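Local coordinates for outer surface protein (Bacillus cereus ATCC 14579, PDB 1X7F) that has no established function but is probably a 6-phospho-N-acetylmuramidase, hydrolysing the glycosidic bond of 6-phospho-N-acetylmuramic acid-containing sugars during the recycling of cell-wall material, at residues A[174-177]-A[178-181]; A[311-314]-A[315-318]; A[325-328]-A[329-332]; A[336-339]-A[340-343]. One frame throughout, in Å; residues are numbered along the deposited sequence.

Contact 1: A[174-177]-A[178-181]; sequences YPQK and FTGL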
ATOM      1  N   TYR A 174      -9.062   5.681  10.463  1.00 34.51           N
ATOM      2  CA  TYR A 174      -9.396   5.730  11.900  1.00 33.87           C
ATOM      3  C   TYR A 174      -8.568   6.776  12.646  1.00 34.43           C
ATOM      4  O   TYR A 174      -7.388   6.537  12.953  1.00 35.34           O
ATOM      5  CB  TYR A 174      -9.275   4.322  12.515  1.00 33.02           C
ATOM      6  CG  TYR A 174     -10.277   3.391  11.894  1.00 31.79           C
ATOM      7  CD1 TYR A 174      -9.967   2.670  10.732  1.00 31.94           C
ATOM      8  CD2 TYR A 174     -11.577   3.283  12.422  1.00 32.20           C
ATOM      9  CE1 TYR A 174     -10.929   1.845  10.118  1.00 30.23           C
ATOM     10  CE2 TYR A 174     -12.535   2.455  11.828  1.00 29.04           C
ATOM     11  CZ  TYR A 174     -12.201   1.751  10.677  1.00 30.69           C
ATOM     12  OH  TYR A 174     -13.147   0.940  10.087  1.00 32.98           O
ATOM     13  N   PRO A 175      -9.187   7.941  12.892  1.00 34.74           N
ATOM     14  CA  PRO A 175      -8.527   9.086  13.540  1.00 33.70           C
ATOM     15  C   PRO A 175      -8.175   8.856  14.996  1.00 33.73           C
ATOM     16  O   PRO A 175      -7.257   9.510  15.495  1.00 33.13           O
ATOM     17  CB  PRO A 175      -9.597  10.203  13.468  1.00 34.34           C
ATOM     18  CG  PRO A 175     -10.553   9.739  12.390  1.00 34.33           C
ATOM     19  CD  PRO A 175     -10.589   8.254  12.534  1.00 33.69           C
ATOM     20  N   GLN A 176      -8.932   7.993  15.684  1.00 33.60           N
ATOM     21  CA  GLN A 176      -8.662   7.677  17.088  1.00 33.10           C
ATOM     22  C   GLN A 176      -7.634   6.541  17.193  1.00 32.14           C
ATOM     23  O   GLN A 176      -7.836   5.464  16.636  1.00 30.98           O
ATOM     24  CB  GLN A 176      -9.953   7.320  17.857  1.00 33.03           C
ATOM     25  CG  GLN A 176      -9.698   7.035  19.341  1.00 32.71           C
ATOM     26  CD  GLN A 176     -10.912   6.546  20.119  1.00 34.63           C
ATOM     27  OE1 GLN A 176     -10.761   5.897  21.150  1.00 35.31           O
ATOM     28  NE2 GLN A 176     -12.107   6.856  19.636  1.00 39.42           N
ATOM     29  N   LYS A 177      -6.534   6.785  17.905  1.00 32.44           N
ATOM     30  CA  LYS A 177      -5.509   5.748  18.104  1.00 33.40           C
ATOM     31  C   LYS A 177      -6.124   4.445  18.681  1.00 32.93           C
ATOM     32  O   LYS A 177      -7.048   4.479  19.508  1.00 31.56           O
ATOM     33  CB  LYS A 177      -4.316   6.254  18.947  1.00 32.78           C
ATOM     34  CG  LYS A 177      -4.685   6.786  20.314  1.00 37.28           C
ATOM     35  CD  LYS A 177      -3.524   6.714  21.310  1.00 43.07           C
ATOM     36  CE  LYS A 177      -2.488   7.792  21.101  1.00 44.23           C
ATOM     37  NZ  LYS A 177      -1.783   8.056  22.392  1.00 47.42           N
ATOM     38  N   PHE A 178      -5.615   3.316  18.188  1.00 32.37           N
ATOM     39  CA  PHE A 178      -6.020   1.985  18.615  1.00 33.29           C
ATOM     40  C   PHE A 178      -7.409   1.540  18.137  1.00 34.16           C
ATOM     41  O   PHE A 178      -7.860   0.448  18.500  1.00 34.08           O
ATOM     42  CB  PHE A 178      -5.858   1.814  20.130  1.00 32.37           C
ATOM     43  CG  PHE A 178      -4.411   1.864  20.605  1.00 33.31           C
ATOM     44  CD1 PHE A 178      -3.981   2.867  21.473  1.00 33.96           C
ATOM     45  CD2 PHE A 178      -3.492   0.888  20.212  1.00 34.10           C
ATOM     46  CE1 PHE A 178      -2.667   2.899  21.952  1.00 32.87           C
ATOM     47  CE2 PHE A 178      -2.166   0.922  20.668  1.00 33.36           C
ATOM     48  CZ  PHE A 178      -1.758   1.930  21.550  1.00 31.59           C
ATOM     49  N   THR A 179      -8.073   2.366  17.314  1.00 33.77           N
ATOM     50  CA  THR A 179      -9.368   1.974  16.750  1.00 33.24           C
ATOM     51  C   THR A 179      -9.286   1.515  15.311  1.00 34.08           C
ATOM     52  O   THR A 179     -10.307   1.163  14.730  1.00 36.50           O
ATOM     53  CB  THR A 179     -10.441   3.082  16.890  1.00 33.37           C
ATOM     54  OG1 THR A 179     -10.068   4.207  16.081  1.00 32.72           O
ATOM     55  CG2 THR A 179     -10.516   3.591  18.331  1.00 28.48           C
ATOM     56  N   GLY A 180      -8.088   1.525  14.730  1.00 33.66           N
ATOM     57  CA  GLY A 180      -7.877   1.002  13.389  1.00 32.94           C
ATOM     58  C   GLY A 180      -8.153  -0.487  13.324  1.00 34.35           C
ATOM     59  O   GLY A 180      -8.260  -1.153  14.369  1.00 33.09           O
ATOM     60  N   LEU A 181      -8.263  -1.013  12.099  1.00 33.71           N
ATOM     61  CA  LEU A 181      -8.626  -2.425  11.897  1.00 34.24           C
ATOM     62  C   LEU A 181      -7.492  -3.379  12.281  1.00 34.33           C
ATOM     63  O   LEU A 181      -6.323  -3.054  12.053  1.00 34.61           O
ATOM     64  CB  LEU A 181      -9.028  -2.690  10.431  1.00 33.80           C
ATOM     65  CG  LEU A 181     -10.164  -1.840   9.844  1.00 33.04           C
ATOM     66  CD1 LEU A 181     -10.547  -2.334   8.442  1.00 28.77           C
ATOM     67  CD2 LEU A 181     -11.386  -1.782  10.799  1.00 30.85           C
TER
HETATM   68  O   HOH W   1     -11.202   6.255  14.912  1.00 16.49           O
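A type II beta turn carries the chain from Gln176 to Thr179, in the loop between strand 167-170 and helix 183-195 of the N-terminal part, whose eight parallel strands and intervening helices are consistent with a (beta/alpha)8 barrel. Its closing bond joins Thr179 N to Gln176 O at 3.2 Å. The same carbonyl oxygen receives a second, shorter bond from the threonine hydroxyl, with Thr179 OG1 2.6 Å from Gln176 O. Chi1 of 66° sets this hydroxyl between the backbone N and the carbonyl carbon of Thr179, from where it reaches Gln176 O. One water accepts from Gln176 N and donates to Thr179 OG1. The methyl of Thr179 rests on the extended Gln176 side chain, CG2 lying 3.5 Å from Gln176 CD.

Just ahead of the turn, Tyr174 lies against the returning chain. Thr179 O sits over one face of its ring, 3.4 Å from Tyr174 CD2, while Leu181 CD2 packs 3.6 Å from Tyr174 CZ. The side-chainless Gly180 lets its CA approach Tyr174 CG, and Glu224 accepts from Gly180 N. Threonine suits its place by supplying two donors and a methyl: with two bonds on Gln176 O and a water bridge alongside, this turn should be held firmly.

Contact 2: A[311-314]-A[315-318]; sequences KKYK and DYDF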
ATOM      1  N   LYS A 311      24.150 -19.953  -8.963  1.00 46.32           N
ATOM      2  CA  LYS A 311      24.624 -20.365 -10.277  1.00 45.39           C
ATOM      3  C   LYS A 311      25.514 -19.302 -10.921  1.00 44.05           C
ATOM      4  O   LYS A 311      26.506 -19.627 -11.575  1.00 43.54           O
ATOM      5  CB  LYS A 311      23.445 -20.664 -11.200  1.00 46.71           C
ATOM      6  CG  LYS A 311      22.855 -22.056 -11.035  1.00 50.23           C
ATOM      7  CD  LYS A 311      22.105 -22.489 -12.306  1.00 54.13           C
ATOM      8  CE  LYS A 311      20.755 -21.782 -12.424  1.00 55.03           C
ATOM      9  NZ  LYS A 311      19.972 -21.963 -11.168  1.00 54.53           N
ATOM     10  N   LYS A 312      25.152 -18.035 -10.729  1.00 42.16           N
ATOM     11  CA  LYS A 312      25.918 -16.918 -11.269  1.00 41.94           C
ATOM     12  C   LYS A 312      27.152 -16.585 -10.445  1.00 41.18           C
ATOM     13  O   LYS A 312      28.095 -15.985 -10.960  1.00 41.73           O
ATOM     14  CB  LYS A 312      25.047 -15.664 -11.392  1.00 41.82           C
ATOM     15  CG  LYS A 312      23.901 -15.791 -12.375  1.00 44.10           C
ATOM     16  CD  LYS A 312      22.876 -14.671 -12.183  1.00 49.89           C
ATOM     17  CE  LYS A 312      23.273 -13.427 -12.945  1.00 51.17           C
ATOM     18  NZ  LYS A 312      23.301 -13.688 -14.423  1.00 55.19           N
ATOM     19  N   TYR A 313      27.147 -16.969  -9.171  1.00 39.91           N
ATOM     20  CA  TYR A 313      28.175 -16.508  -8.240  1.00 39.71           C
ATOM     21  C   TYR A 313      29.102 -17.600  -7.711  1.00 39.71           C
ATOM     22  O   TYR A 313      29.987 -17.325  -6.902  1.00 39.49           O
ATOM     23  CB  TYR A 313      27.544 -15.679  -7.108  1.00 38.84           C
ATOM     24  CG  TYR A 313      27.018 -14.340  -7.615  1.00 40.02           C
ATOM     25  CD1 TYR A 313      25.667 -14.168  -7.942  1.00 37.54           C
ATOM     26  CD2 TYR A 313      27.881 -13.258  -7.808  1.00 40.41           C
ATOM     27  CE1 TYR A 313      25.185 -12.943  -8.428  1.00 38.64           C
ATOM     28  CE2 TYR A 313      27.410 -12.027  -8.284  1.00 40.05           C
ATOM     29  CZ  TYR A 313      26.065 -11.878  -8.594  1.00 38.49           C
ATOM     30  OH  TYR A 313      25.608 -10.671  -9.067  1.00 39.85           O
ATOM     31  N   LYS A 314      28.926 -18.823  -8.205  1.00 40.03           N
ATOM     32  CA  LYS A 314      29.655 -19.977  -7.672  1.00 40.93           C
ATOM     33  C   LYS A 314      31.145 -19.971  -8.034  1.00 40.43           C
ATOM     34  O   LYS A 314      31.950 -20.635  -7.371  1.00 41.01           O
ATOM     35  CB  LYS A 314      29.004 -21.287  -8.123  1.00 41.49           C
ATOM     36  CG  LYS A 314      29.014 -21.514  -9.616  1.00 42.14           C
ATOM     37  CD  LYS A 314      28.651 -22.936  -9.919  1.00 45.55           C
ATOM     38  CE  LYS A 314      28.402 -23.122 -11.391  1.00 47.98           C
ATOM     39  NZ  LYS A 314      28.606 -24.550 -11.776  1.00 51.88           N
ATOM     40  N   ASP A 315      31.489 -19.221  -9.081  1.00 39.30           N
ATOM     41  CA  ASP A 315      32.871 -19.057  -9.537  1.00 37.81           C
ATOM     42  C   ASP A 315      33.612 -17.982  -8.754  1.00 35.80           C
ATOM     43  O   ASP A 315      34.817 -17.829  -8.916  1.00 36.14           O
ATOM     44  CB  ASP A 315      32.903 -18.653 -11.013  1.00 38.39           C
ATOM     45  CG  ASP A 315      32.472 -19.765 -11.948  1.00 40.68           C
ATOM     46  OD1 ASP A 315      32.852 -20.940 -11.719  1.00 36.36           O
ATOM     47  OD2 ASP A 315      31.769 -19.528 -12.968  1.00 42.66           O
ATOM     48  N   TYR A 316      32.888 -17.234  -7.929  1.00 33.92           N
ATOM     49  CA  TYR A 316      33.426 -16.038  -7.287  1.00 33.14           C
ATOM     50  C   TYR A 316      33.954 -16.277  -5.867  1.00 34.29           C
ATOM     51  O   TYR A 316      33.659 -17.296  -5.239  1.00 34.01           O
ATOM     52  CB  TYR A 316      32.392 -14.901  -7.318  1.00 31.31           C
ATOM     53  CG  TYR A 316      32.165 -14.348  -8.721  1.00 30.69           C
ATOM     54  CD1 TYR A 316      31.379 -15.046  -9.653  1.00 28.06           C
ATOM     55  CD2 TYR A 316      32.754 -13.148  -9.124  1.00 25.13           C
ATOM     56  CE1 TYR A 316      31.169 -14.556 -10.929  1.00 27.63           C
ATOM     57  CE2 TYR A 316      32.548 -12.646 -10.400  1.00 26.74           C
ATOM     58  CZ  TYR A 316      31.750 -13.354 -11.300  1.00 28.16           C
ATOM     59  OH  TYR A 316      31.558 -12.884 -12.574  1.00 27.32           O
ATOM     60  N   ASP A 317      34.725 -15.314  -5.374  1.00 34.92           N
ATOM     61  CA  ASP A 317      35.464 -15.459  -4.140  1.00 35.12           C
ATOM     62  C   ASP A 317      34.627 -14.942  -2.995  1.00 34.55           C
ATOM     63  O   ASP A 317      34.259 -13.772  -2.965  1.00 35.40           O
ATOM     64  CB  ASP A 317      36.784 -14.684  -4.234  1.00 35.65           C
ATOM     65  CG  ASP A 317      37.834 -15.150  -3.221  1.00 36.95           C
ATOM     66  OD1 ASP A 317      38.710 -14.312  -2.875  1.00 38.59           O
ATOM     67  OD2 ASP A 317      37.886 -16.311  -2.744  1.00 34.95           O
ATOM     68  N   PHE A 318      34.314 -15.832  -2.059  1.00 34.42           N
ATOM     69  CA  PHE A 318      33.570 -15.478  -0.867  1.00 33.53           C
ATOM     70  C   PHE A 318      34.379 -15.949   0.323  1.00 33.91           C
ATOM     71  O   PHE A 318      34.069 -16.995   0.915  1.00 33.59           O
ATOM     72  CB  PHE A 318      32.193 -16.134  -0.887  1.00 33.82           C
ATOM     73  CG  PHE A 318      31.282 -15.561  -1.922  1.00 33.80           C
ATOM     74  CD1 PHE A 318      31.178 -16.154  -3.180  1.00 32.03           C
ATOM     75  CD2 PHE A 318      30.546 -14.409  -1.655  1.00 34.29           C
ATOM     76  CE1 PHE A 318      30.344 -15.607  -4.150  1.00 33.14           C
ATOM     77  CE2 PHE A 318      29.721 -13.853  -2.634  1.00 33.63           C
ATOM     78  CZ  PHE A 318      29.617 -14.460  -3.872  1.00 31.62           C
TER
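Tyr313 and Tyr316 are joined first through the backbone. Tyr316 N donates to Tyr313 O at 3.1 Å with an N-H...O angle of 157°. This bond closes a type I beta turn.

Aromatic rings make the second kind of contact. Phe318 presents its edge to the same carbonyl, with CE1 3.3 Å from Tyr313 O and the oxygen near the ring plane, where the weakly positive ring hydrogens can meet it. The same ring reaches the tyrosine side chain, Phe318 CZ lying 4.0 Å from Tyr313 CB. The Tyr316 ring reaches back along the chain: chi1 of -70° places CG beside its own backbone N, and CE1 comes to 3.4 Å from Lys312 O. The Tyr313 and Tyr316 rings meet obliquely, their planes 53° apart.

The turn follows the weakly bonded helix 309-313 and leads into the long loop before strand 330-334, in the C-terminal family region. Tyr313 and Phe318 are buried and both pack on Val283 of helix 282-289, which suits large rings; the tyrosine hydroxyl is hydrogen-bonded to Glu291.

Between Lys314 and Asp315 charge acts at a distance. Lys314 NZ stands 5.6 Å from Asp315 OD1, near enough for some attraction but not for contact. Both residues are exposed, as fits charged groups at the two central positions of a surface turn.

Contact 3: A[325-328]-A[329-332]; sequences LQER and GQVV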
ATOM      1  N   LEU A 325      25.747 -15.249  15.130  1.00 35.06           N
ATOM      2  CA  LEU A 325      24.423 -15.818  15.343  1.00 35.48           C
ATOM      3  C   LEU A 325      23.486 -15.373  14.235  1.00 34.96           C
ATOM      4  O   LEU A 325      23.409 -14.191  13.921  1.00 34.38           O
ATOM      5  CB  LEU A 325      23.865 -15.364  16.705  1.00 35.84           C
ATOM      6  CG  LEU A 325      22.526 -15.935  17.192  1.00 37.75           C
ATOM      7  CD1 LEU A 325      22.692 -17.431  17.544  1.00 35.42           C
ATOM      8  CD2 LEU A 325      21.984 -15.133  18.408  1.00 33.87           C
ATOM      9  N   GLN A 326      22.774 -16.321  13.639  1.00 35.08           N
ATOM     10  CA  GLN A 326      21.859 -15.986  12.553  1.00 35.10           C
ATOM     11  C   GLN A 326      20.542 -15.555  13.148  1.00 35.17           C
ATOM     12  O   GLN A 326      19.986 -16.261  13.987  1.00 35.27           O
ATOM     13  CB  GLN A 326      21.673 -17.164  11.600  1.00 35.38           C
ATOM     14  CG  GLN A 326      22.967 -17.693  11.028  1.00 33.45           C
ATOM     15  CD  GLN A 326      22.735 -18.907  10.167  1.00 35.29           C
ATOM     16  OE1 GLN A 326      22.125 -18.809   9.092  1.00 34.51           O
ATOM     17  NE2 GLN A 326      23.223 -20.056  10.622  1.00 29.20           N
ATOM     18  N   GLU A 327      20.070 -14.378  12.741  1.00 34.88           N
ATOM     19  CA  GLU A 327      18.885 -13.771  13.323  1.00 36.01           C
ATOM     20  C   GLU A 327      17.984 -13.235  12.228  1.00 36.29           C
ATOM     21  O   GLU A 327      18.473 -12.847  11.177  1.00 36.67           O
ATOM     22  CB  GLU A 327      19.282 -12.652  14.294  1.00 36.42           C
ATOM     23  CG  GLU A 327      20.215 -13.123  15.409  1.00 36.96           C
ATOM     24  CD  GLU A 327      20.398 -12.086  16.497  1.00 41.36           C
ATOM     25  OE1 GLU A 327      21.485 -11.474  16.547  1.00 40.03           O
ATOM     26  OE2 GLU A 327      19.450 -11.877  17.298  1.00 42.34           O
ATOM     27  N   ARG A 328      16.671 -13.239  12.481  1.00 36.81           N
ATOM     28  CA  ARG A 328      15.657 -12.723  11.551  1.00 37.28           C
ATOM     29  C   ARG A 328      16.056 -11.375  10.927  1.00 35.91           C
ATOM     30  O   ARG A 328      16.362 -10.420  11.647  1.00 35.67           O
ATOM     31  CB  ARG A 328      14.295 -12.588  12.269  1.00 37.60           C
ATOM     32  CG  ARG A 328      13.111 -12.216  11.338  1.00 38.26           C
ATOM     33  CD  ARG A 328      11.701 -12.282  12.039  1.00 38.19           C
ATOM     34  NE  ARG A 328      10.631 -11.865  11.115  1.00 39.39           N
ATOM     35  CZ  ARG A 328       9.997 -12.670  10.249  1.00 39.50           C
ATOM     36  NH1 ARG A 328       9.058 -12.181   9.442  1.00 39.75           N
ATOM     37  NH2 ARG A 328      10.303 -13.958  10.171  1.00 38.16           N
ATOM     38  N   GLY A 329      16.051 -11.324   9.593  1.00 35.45           N
ATOM     39  CA  GLY A 329      16.295 -10.097   8.847  1.00 35.27           C
ATOM     40  C   GLY A 329      17.690 -10.007   8.261  1.00 36.37           C
ATOM     41  O   GLY A 329      17.973  -9.104   7.462  1.00 36.47           O
ATOM     42  N   GLN A 330      18.573 -10.924   8.665  1.00 35.74           N
ATOM     43  CA  GLN A 330      19.942 -10.906   8.157  1.00 35.97           C
ATOM     44  C   GLN A 330      19.954 -11.397   6.734  1.00 36.16           C
ATOM     45  O   GLN A 330      19.274 -12.371   6.397  1.00 37.39           O
ATOM     46  CB  GLN A 330      20.886 -11.756   9.016  1.00 34.86           C
ATOM     47  CG  GLN A 330      21.311 -11.089  10.302  1.00 34.73           C
ATOM     48  CD  GLN A 330      22.062 -12.034  11.233  1.00 35.35           C
ATOM     49  OE1 GLN A 330      22.422 -11.658  12.348  1.00 36.13           O
ATOM     50  NE2 GLN A 330      22.293 -13.255  10.781  1.00 32.87           N
ATOM     51  N   VAL A 331      20.710 -10.695   5.894  1.00 35.59           N
ATOM     52  CA  VAL A 331      21.036 -11.195   4.567  1.00 34.31           C
ATOM     53  C   VAL A 331      22.391 -11.887   4.700  1.00 34.51           C
ATOM     54  O   VAL A 331      23.357 -11.279   5.156  1.00 33.78           O
ATOM     55  CB  VAL A 331      21.074 -10.066   3.514  1.00 34.23           C
ATOM     56  CG1 VAL A 331      21.414 -10.625   2.145  1.00 30.58           C
ATOM     57  CG2 VAL A 331      19.736  -9.327   3.491  1.00 32.00           C
ATOM     58  N   VAL A 332      22.427 -13.178   4.365  1.00 33.82           N
ATOM     59  CA  VAL A 332      23.646 -13.968   4.469  1.00 33.36           C
ATOM     60  C   VAL A 332      23.905 -14.633   3.121  1.00 33.93           C
ATOM     61  O   VAL A 332      22.990 -14.751   2.289  1.00 33.74           O
ATOM     62  CB  VAL A 332      23.636 -15.016   5.659  1.00 33.58           C
ATOM     63  CG1 VAL A 332      23.335 -14.335   7.017  1.00 31.60           C
ATOM     64  CG2 VAL A 332      22.670 -16.179   5.400  1.00 32.56           C
TER
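Glu327 O accepts from Gln330 N at 3.2 Å, with an N-H...O angle of 155°. The Gln330 side chain lies along the same carbonyl: chi1 of -78° puts CG beside the residue's own backbone N, leaving CB 3.4 Å and CG 3.5 Å from Glu327 O. Extended from there, the chain brings its amide carbon, Gln330 CD, to 3.4 Å from Glu327 N. The amide plane stands almost perpendicular to the carboxylate of Glu327, and the two side chains run obliquely to each other.

This is a type II beta turn, from Glu327 to Gln330, that leads the loop into strand 330-334, between strands 345-348 and 358-364 of the C-terminal mixed sheet. Gly329 takes its third position with a positive phi of 102°, where a CB would run into Arg328 O; glycine is therefore the natural occupant. Its own backbone is bonded to Ile348 and Ile364, so the turn is already stitched to both neighbouring strands.

Arg328 sends its extended side chain away from the turn to a salt bridge with Asp373. One residue before Glu327, the buried amide of Gln326 is satisfied by Lys358 and by Pro353 O.

Contact 4: A[336-339]-A[340-343]; sequences NSFG and KYKG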
ATOM      1  N   ASN A 336      33.046 -19.594   0.654  1.00 34.85           N
ATOM      2  CA  ASN A 336      33.925 -20.609   0.043  1.00 35.73           C
ATOM      3  C   ASN A 336      33.874 -22.002   0.674  1.00 36.62           C
ATOM      4  O   ASN A 336      34.188 -23.004   0.022  1.00 37.87           O
ATOM      5  CB  ASN A 336      35.381 -20.128   0.028  1.00 35.77           C
ATOM      6  CG  ASN A 336      35.597 -18.917  -0.869  1.00 35.36           C
ATOM      7  OD1 ASN A 336      34.746 -18.559  -1.695  1.00 34.79           O
ATOM      8  ND2 ASN A 336      36.743 -18.274  -0.706  1.00 35.60           N
ATOM      9  N   SER A 337      33.478 -22.072   1.939  1.00 36.28           N
ATOM     10  CA  SER A 337      33.514 -23.336   2.647  1.00 36.12           C
ATOM     11  C   SER A 337      32.135 -24.028   2.652  1.00 36.22           C
ATOM     12  O   SER A 337      31.963 -25.051   3.308  1.00 36.44           O
ATOM     13  CB  SER A 337      34.070 -23.131   4.057  1.00 34.43           C
ATOM     14  OG  SER A 337      33.086 -22.546   4.893  1.00 38.94           O
ATOM     15  N   PHE A 338      31.170 -23.483   1.903  1.00 36.43           N
ATOM     16  CA  PHE A 338      29.824 -24.064   1.841  1.00 35.74           C
ATOM     17  C   PHE A 338      29.591 -24.985   0.617  1.00 35.86           C
ATOM     18  O   PHE A 338      28.445 -25.322   0.308  1.00 35.67           O
ATOM     19  CB  PHE A 338      28.737 -22.979   1.941  1.00 34.07           C
ATOM     20  CG  PHE A 338      27.549 -23.370   2.827  1.00 34.60           C
ATOM     21  CD1 PHE A 338      27.345 -24.690   3.221  1.00 33.27           C
ATOM     22  CD2 PHE A 338      26.618 -22.409   3.227  1.00 35.17           C
ATOM     23  CE1 PHE A 338      26.254 -25.046   4.023  1.00 34.40           C
ATOM     24  CE2 PHE A 338      25.530 -22.752   4.036  1.00 34.93           C
ATOM     25  CZ  PHE A 338      25.357 -24.082   4.441  1.00 33.76           C
ATOM     26  N   GLY A 339      30.673 -25.401  -0.049  1.00 36.21           N
ATOM     27  CA  GLY A 339      30.612 -26.310  -1.211  1.00 36.19           C
ATOM     28  C   GLY A 339      29.512 -25.999  -2.216  1.00 37.18           C
ATOM     29  O   GLY A 339      29.491 -24.932  -2.813  1.00 37.61           O
ATOM     30  N   LYS A 340      28.586 -26.939  -2.378  1.00 37.78           N
ATOM     31  CA  LYS A 340      27.366 -26.791  -3.199  1.00 38.41           C
ATOM     32  C   LYS A 340      26.575 -25.487  -2.930  1.00 37.85           C
ATOM     33  O   LYS A 340      25.863 -24.987  -3.808  1.00 38.56           O
ATOM     34  CB  LYS A 340      26.470 -28.019  -2.916  1.00 40.28           C
ATOM     35  CG  LYS A 340      25.166 -28.138  -3.690  1.00 42.01           C
ATOM     36  CD  LYS A 340      25.334 -28.981  -4.953  1.00 46.48           C
ATOM     37  CE  LYS A 340      24.053 -28.970  -5.798  1.00 49.55           C
ATOM     38  NZ  LYS A 340      22.803 -29.023  -4.968  1.00 48.86           N
ATOM     39  N   TYR A 341      26.694 -24.937  -1.724  1.00 35.74           N
ATOM     40  CA  TYR A 341      25.860 -23.806  -1.309  1.00 34.65           C
ATOM     41  C   TYR A 341      26.589 -22.468  -1.285  1.00 34.09           C
ATOM     42  O   TYR A 341      26.011 -21.457  -0.923  1.00 34.12           O
ATOM     43  CB  TYR A 341      25.149 -24.110   0.039  1.00 34.26           C
ATOM     44  CG  TYR A 341      24.372 -25.386  -0.084  1.00 33.27           C
ATOM     45  CD1 TYR A 341      24.819 -26.555   0.528  1.00 31.27           C
ATOM     46  CD2 TYR A 341      23.241 -25.453  -0.908  1.00 34.01           C
ATOM     47  CE1 TYR A 341      24.143 -27.735   0.364  1.00 32.54           C
ATOM     48  CE2 TYR A 341      22.556 -26.643  -1.084  1.00 35.29           C
ATOM     49  CZ  TYR A 341      23.011 -27.777  -0.431  1.00 32.55           C
ATOM     50  OH  TYR A 341      22.360 -28.958  -0.591  1.00 32.66           O
ATOM     51  N   LYS A 342      27.859 -22.471  -1.669  1.00 35.03           N
ATOM     52  CA  LYS A 342      28.593 -21.233  -1.886  1.00 35.55           C
ATOM     53  C   LYS A 342      27.829 -20.331  -2.884  1.00 35.90           C
ATOM     54  O   LYS A 342      27.428 -20.775  -3.971  1.00 34.85           O
ATOM     55  CB  LYS A 342      29.985 -21.530  -2.427  1.00 35.73           C
ATOM     56  CG  LYS A 342      30.769 -20.266  -2.849  1.00 36.77           C
ATOM     57  CD  LYS A 342      32.141 -20.639  -3.355  1.00 34.77           C
ATOM     58  CE  LYS A 342      32.643 -19.617  -4.314  1.00 39.98           C
ATOM     59  NZ  LYS A 342      33.839 -20.094  -5.068  1.00 44.13           N
ATOM     60  N   GLY A 343      27.623 -19.076  -2.481  1.00 36.12           N
ATOM     61  CA  GLY A 343      26.957 -18.095  -3.316  1.00 36.38           C
ATOM     62  C   GLY A 343      25.449 -18.143  -3.142  1.00 37.08           C
ATOM     63  O   GLY A 343      24.752 -17.371  -3.786  1.00 36.07           O
TER
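Phe338 turns a ring face to Tyr341, which meets it with an edge. The centroids are 5.6 Å apart and the planes 68° from each other, a T-shaped (edge-to-face) pair. Beside this, the tyrosine methylene makes a CH-pi contact: Tyr341 CB lies 3.8 Å from the centroid of the Phe338 ring, close to the ring normal. The pairing brings ring hydrogens and a CH group to the electron-rich face of the phenylalanine, which suits two aromatic residues at a partly exposed site.

Asn336 and Lys342 lie side by side and point the same way. The fully extended lysine, CG anti to the backbone N (chi1 173°), slides its CE to 3.5 Å from Asn336 OD1. The polar ends go on to the turn 313-316 and the residues after it: Lys342 NZ donates to Lys314 O, while the Asn336 amide bonds to Phe318 N and to Asp317.

Backbone bonds of the 3-10 kind bring these groups together, in the connection between antiparallel strands 330-334 and 345-348. Tyr341 N donates to Phe338 O at 2.7 Å, and Lys342 N to Gly339 O at 3.2 Å. Gly339 occupies a positive phi with psi of -117°, where any CB would collide with Lys340 N. From the next residue, Lys340 O is taken up by Arg310.

Overall arrangement
Following the chain, contact 1 turns the loop between strand 167-170 and helix 183-195 in the N-terminal part. The other three come much later, in the C-terminal part: contact 2 after helix 309-313, contact 3 at the entry to strand 330-334, and contact 4 in the connection from that strand to 345-348. All are in series; none nests within or crosses another. Contact 1 stands apart, its centre about 49 Å from those of contacts 2 and 4. Those two meet, centres about 9 Å apart, joining the loop after the helix to the strand connection. Contact 3 shortly precedes contact 4 along the chain without touching it, the centres about 17 Å apart.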